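Local coordinates for glyoxalase-related enzyme (Fulvimarina pelagi, PDB 3BQX) that is of unknown function but belongs to the vicinal oxygen chelate (glyoxalase) superfamily and packs as a two-fold pair in the crystal, at the interface of chains A and B. Coordinates in Å, arbitrary orientation; residue numbers count along the deposited sequence, not the author numbering. Chains: chain A/B, Glyoxalase-related enzyme.

Contact 1: the interface of chains A and B. Residues chain A 42, 45-47; chain B 129, 137-139.
The methyl CG2 of A:Val47 meets the rim of the B:Trp129 indole at CZ3 of the six-membered ring, 3.8 Å away, and forms the apolar centre of this patch between two copies of this member of the vicinal oxygen chelate superfamily. The valine and indole cross at about a right angle. In A:Val47 one methyl, CG1, is anti to the backbone N (chi1 180°); the other, CG2, stands beside that N and is the branch turned toward chain B. Within chain B, CD1 of the B:Phe139 ring sits over the rim of one indole face and probably helps to position the indole.

Outward from this centre, the B:Val137 to B:Phe139 segment runs past the side-chain amide of A:Gln42, whose CD packs 3.9 Å from CA of B:Thr138. The amide reads the backbone on both sides of that threonine. Its oxygen OE1 accepts a hydrogen bond from B:Phe139 N at 2.9 Å, the donor lying in the carbonyl plane. Its nitrogen NE2 donates to B:Val137 O over a longer 3.2 Å, with the acceptor close to the amide plane. These two bonds to one backbone segment fix the rotation of the amide and set which end carries the oxygen. The extended start of the glutamine, CG anti to the backbone N, followed by a bend at chi2 (64°), brings the amide alongside the threonine backbone.

At the rim, B:Val137 N, at strand 135-137, donates to A:Gly45 O at 2.8 Å. This bond is nearly straight at the hydrogen (166°), although the donor rises well above the glycine carbonyl plane. On the side of B:Phe139, water 1 joins the backbone N-H at A:Gln42 OE1, 2.7 Å from that oxygen, and lies 3.0 Å from B:Phe139 O.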
loop_
_atom_site.group_PDB
_atom_site.type_symbol
_atom_site.label_atom_id
_atom_site.label_comp_id
_atom_site.label_asym_id
_atom_site.label_seq_id
_atom_site.Cartn_x
_atom_site.Cartn_y
_atom_site.Cartn_z
ATOM N N GLN A 42 11.234 -2.581 -6.962
ATOM C CA GLN A 42 10.447 -2.052 -8.068
ATOM C C GLN A 42 9.261 -2.978 -8.303
ATOM O O GLN A 42 9.439 -4.169 -8.575
ATOM C CB GLN A 42 11.282 -1.960 -9.347
ATOM C CG GLN A 42 10.487 -1.392 -10.527
ATOM C CD GLN A 42 10.044 0.043 -10.298
ATOM O OE1 GLN A 42 10.873 0.931 -10.131
ATOM N NE2 GLN A 42 8.734 0.272 -10.278
ATOM N N GLY A 45 4.234 -0.771 -11.307
ATOM C CA GLY A 45 3.730 0.585 -11.435
ATOM C C GLY A 45 4.107 1.513 -10.301
ATOM O O GLY A 45 3.848 2.715 -10.363
ATOM N N PHE A 46 4.732 0.960 -9.269
ATOM C CA PHE A 46 5.108 1.736 -8.094
ATOM C C PHE A 46 6.270 1.043 -7.403
ATOM O O PHE A 46 6.700 -0.035 -7.817
ATOM C CB PHE A 46 3.915 1.809 -7.137
ATOM C CG PHE A 46 3.576 0.488 -6.501
ATOM C CD1 PHE A 46 4.098 0.151 -5.255
ATOM C CD2 PHE A 46 2.794 -0.441 -7.176
ATOM C CE1 PHE A 46 3.848 -1.096 -4.684
ATOM C CE2 PHE A 46 2.538 -1.696 -6.612
ATOM C CZ PHE A 46 3.070 -2.018 -5.367
ATOM N N VAL A 47 6.757 1.663 -6.337
ATOM C CA VAL A 47 7.868 1.136 -5.559
ATOM C C VAL A 47 7.405 0.752 -4.158
ATOM O O VAL A 47 6.602 1.466 -3.551
ATOM C CB VAL A 47 8.979 2.202 -5.433
ATOM C CG1 VAL A 47 10.144 1.675 -4.621
ATOM C CG2 VAL A 47 9.443 2.621 -6.815
ATOM N N TRP B 129 12.676 10.291 -10.015
ATOM C CA TRP B 129 11.919 9.089 -10.378
ATOM C C TRP B 129 10.901 9.382 -11.482
ATOM O O TRP B 129 9.947 10.137 -11.286
ATOM C CB TRP B 129 11.179 8.539 -9.156
ATOM C CG TRP B 129 12.059 8.062 -8.041
ATOM C CD1 TRP B 129 13.388 8.327 -7.860
ATOM C CD2 TRP B 129 11.646 7.290 -6.908
ATOM N NE1 TRP B 129 13.825 7.771 -6.678
ATOM C CE2 TRP B 129 12.775 7.131 -6.074
ATOM C CE3 TRP B 129 10.427 6.717 -6.515
ATOM C CZ2 TRP B 129 12.722 6.424 -4.869
ATOM C CZ3 TRP B 129 10.376 6.011 -5.315
ATOM C CH2 TRP B 129 11.518 5.873 -4.509
ATOM N N VAL B 137 5.370 4.639 -11.731
ATOM C CA VAL B 137 6.531 5.302 -11.158
ATOM C C VAL B 137 7.672 4.293 -11.074
ATOM O O VAL B 137 7.484 3.151 -10.636
ATOM C CB VAL B 137 6.218 5.848 -9.743
ATOM C CG1 VAL B 137 7.474 6.416 -9.105
ATOM C CG2 VAL B 137 5.128 6.913 -9.833
ATOM N N THR B 138 8.859 4.702 -11.503
ATOM C CA THR B 138 10.001 3.809 -11.459
ATOM C C THR B 138 11.172 4.443 -10.727
ATOM O O THR B 138 11.487 5.619 -10.928
ATOM C CB THR B 138 10.456 3.416 -12.878
ATOM O OG1 THR B 138 10.711 4.598 -13.640
ATOM C CG2 THR B 138 9.382 2.603 -13.576
ATOM N N PHE B 139 11.798 3.664 -9.857
ATOM C CA PHE B 139 12.951 4.144 -9.116
ATOM C C PHE B 139 14.091 4.408 -10.091
ATOM O O PHE B 139 14.279 3.670 -11.057
ATOM C CB PHE B 139 13.422 3.100 -8.103
ATOM C CG PHE B 139 14.718 3.459 -7.432
ATOM C CD1 PHE B 139 14.726 4.234 -6.280
ATOM C CD2 PHE B 139 15.938 3.071 -7.987
ATOM C CE1 PHE B 139 15.925 4.620 -5.688
ATOM C CE2 PHE B 139 17.145 3.458 -7.396
ATOM C CZ PHE B 139 17.131 4.232 -6.247
HETATM O O HOH W 1 13.475 0.781 -10.867
#

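Contact 2: the interface of chains A and B. Residues chain A 9, 29, 43, 46, 74-75, 121; chain B 5-6.
The A:Phe46 ring receives B:Val6 at its edge, where CG2 of the valine lies in the ring plane, while CB of selenomethionine A:Met43 covers one face toward the rim. The ring carbon CZ reaches 3.3 Å from B:Val6 CB, a tight contact, with valine and ring at about a right angle. Placing CG between the backbone N and the carbonyl carbon (chi1 69°) turns the phenyl toward this residue. From another direction the A:Trp121 indole brings its CH2 to 3.7 Å from the same methyl, CG2 of B:Val6. The A:Met43 chain, bent at chi2 and chi3, folds its terminal methyl CE to 3.8 Å from that CG2. CG2 of B:Val6 is thus met by two aromatic rings and by the selenomethionine methyl. CE of A:Met43 also lies over the rim of one A:Trp29 face, and the edge of this indole is met in plane by A:His75 CD2 and A:Trp121 CH2.

B:Gln5 uses its backbone beside A:His75. Its carbonyl O lies at the edge of the imidazole, in the ring plane, but its approach to CD2 is too short to be read as modelled, and the ring orientation is doubtful. The B:Gln5 side chain crosses the imidazole obliquely, its amide turned 39° from the ring plane; its OE1 comes 3.5 Å from A:His75 CA.

The receiving wall is assembled from strands 8-13, 71-76 and 120-125 of chain A, which supply A:Ile9, A:Ala74 with A:His75, and A:Trp121, and from loop residues A:Trp29, A:Met43 and A:Phe46. The segment from chain B lies near its N-terminus, just before strand 8-13 of chain B, and is inserted among these side chains of its partner.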
loop_
_atom_site.group_PDB
_atom_site.type_symbol
_atom_site.label_atom_id
_atom_site.label_comp_id
_atom_site.label_asym_id
_atom_site.label_seq_id
_atom_site.Cartn_x
_atom_site.Cartn_y
_atom_site.Cartn_z
ATOM N N ILE A 9 4.718 2.584 -1.665
ATOM C CA ILE A 9 4.034 2.019 -0.506
ATOM C C ILE A 9 5.201 1.866 0.459
ATOM O O ILE A 9 6.144 1.130 0.176
ATOM C CB ILE A 9 3.464 0.599 -0.729
ATOM C CG1 ILE A 9 2.371 0.623 -1.790
ATOM C CG2 ILE A 9 2.932 0.040 0.602
ATOM C CD1 ILE A 9 1.819 -0.758 -2.117
ATOM N N TRP A 29 11.608 -11.686 -4.261
ATOM C CA TRP A 29 11.840 -10.362 -4.827
ATOM C C TRP A 29 13.255 -9.868 -4.568
ATOM O O TRP A 29 13.887 -10.231 -3.577
ATOM C CB TRP A 29 10.829 -9.366 -4.256
ATOM C CG TRP A 29 9.408 -9.767 -4.500
ATOM C CD1 TRP A 29 8.960 -10.685 -5.407
ATOM C CD2 TRP A 29 8.237 -9.240 -3.857
ATOM N NE1 TRP A 29 7.589 -10.762 -5.373
ATOM C CE2 TRP A 29 7.119 -9.888 -4.429
ATOM C CE3 TRP A 29 8.024 -8.284 -2.852
ATOM C CZ2 TRP A 29 5.810 -9.616 -4.030
ATOM C CZ3 TRP A 29 6.712 -8.012 -2.456
ATOM C CH2 TRP A 29 5.627 -8.678 -3.045
HETATM N N MSE A 43 8.054 -2.433 -8.202
HETATM C CA MSE A 43 6.845 -3.221 -8.380
HETATM C C MSE A 43 6.116 -2.903 -9.685
HETATM O O MSE A 43 6.671 -2.260 -10.583
HETATM C CB MSE A 43 5.914 -3.005 -7.184
HETATM C CG MSE A 43 6.639 -3.157 -5.824
HETATM SE SE MSE A 43 7.381 -4.906 -5.392
HETATM C CE MSE A 43 5.716 -5.761 -4.995
ATOM N N PHE A 46 4.732 0.960 -9.269
ATOM C CA PHE A 46 5.108 1.736 -8.094
ATOM C C PHE A 46 6.270 1.043 -7.403
ATOM O O PHE A 46 6.700 -0.035 -7.817
ATOM C CB PHE A 46 3.915 1.809 -7.137
ATOM C CG PHE A 46 3.576 0.488 -6.501
ATOM C CD1 PHE A 46 4.098 0.151 -5.255
ATOM C CD2 PHE A 46 2.794 -0.441 -7.176
ATOM C CE1 PHE A 46 3.848 -1.096 -4.684
ATOM C CE2 PHE A 46 2.538 -1.696 -6.612
ATOM C CZ PHE A 46 3.070 -2.018 -5.367
ATOM N N ALA A 74 -2.437 -7.221 -1.067
ATOM C CA ALA A 74 -2.706 -8.493 -1.717
ATOM C C ALA A 74 -1.772 -8.738 -2.888
ATOM O O ALA A 74 -1.392 -7.804 -3.599
ATOM C CB ALA A 74 -4.157 -8.534 -2.196
ATOM N N HIS A 75 -1.383 -10.000 -3.055
ATOM C CA HIS A 75 -0.551 -10.440 -4.168
ATOM C C HIS A 75 -1.419 -11.490 -4.849
ATOM O O HIS A 75 -1.790 -12.484 -4.225
ATOM C CB HIS A 75 0.755 -11.082 -3.684
ATOM C CG HIS A 75 1.601 -11.628 -4.794
ATOM N ND1 HIS A 75 1.567 -12.949 -5.189
ATOM C CD2 HIS A 75 2.467 -11.010 -5.631
ATOM C CE1 HIS A 75 2.376 -13.121 -6.220
ATOM N NE2 HIS A 75 2.933 -11.958 -6.509
ATOM N N TRP A 121 -0.370 -9.627 4.502
ATOM C CA TRP A 121 -0.376 -9.910 3.081
ATOM C C TRP A 121 -1.443 -10.936 2.762
ATOM O O TRP A 121 -1.574 -11.950 3.456
ATOM C CB TRP A 121 0.967 -10.478 2.612
ATOM C CG TRP A 121 2.012 -9.456 2.392
ATOM C CD1 TRP A 121 2.898 -8.979 3.309
ATOM C CD2 TRP A 121 2.257 -8.736 1.179
ATOM N NE1 TRP A 121 3.686 -7.998 2.746
ATOM C CE2 TRP A 121 3.312 -7.835 1.438
ATOM C CE3 TRP A 121 1.689 -8.768 -0.103
ATOM C CZ2 TRP A 121 3.811 -6.967 0.463
ATOM C CZ3 TRP A 121 2.191 -7.896 -1.075
ATOM C CH2 TRP A 121 3.239 -7.015 -0.783
ATOM N N GLN B 5 4.744 -7.996 -7.528
ATOM C CA GLN B 5 3.432 -7.408 -7.718
ATOM C C GLN B 5 2.564 -7.264 -6.474
ATOM O O GLN B 5 2.562 -8.117 -5.587
ATOM C CB GLN B 5 2.664 -8.255 -8.746
ATOM C CG GLN B 5 1.190 -7.895 -8.941
ATOM C CD GLN B 5 0.249 -9.046 -8.588
ATOM O OE1 GLN B 5 -0.072 -9.275 -7.420
ATOM N NE2 GLN B 5 -0.187 -9.782 -9.604
ATOM N N VAL B 6 1.837 -6.155 -6.428
ATOM C CA VAL B 6 0.863 -5.895 -5.377
ATOM C C VAL B 6 -0.377 -5.698 -6.223
ATOM O O VAL B 6 -0.381 -4.855 -7.118
ATOM C CB VAL B 6 1.157 -4.612 -4.575
ATOM C CG1 VAL B 6 -0.078 -4.213 -3.760
ATOM C CG2 VAL B 6 2.327 -4.855 -3.634
#

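Contact 1 and contact 2 lie about 12 Å apart, measured between the centres of their C-alpha atoms, and share A:Phe46. Its backbone belongs to the turn used in contact 1, whereas its ring serves contact 2. The stretch between strands 38-42 and 47-52 of chain A therefore meets two distant parts of the chain B sequence, the region around strand 135-137 and the segment before strand 8-13. Two-fold symmetry repeats both contacts with the chains exchanged. Such reciprocal use of both ends of the modelled chain would be consistent with a stable dimer, although the structure alone does not show its state in solution.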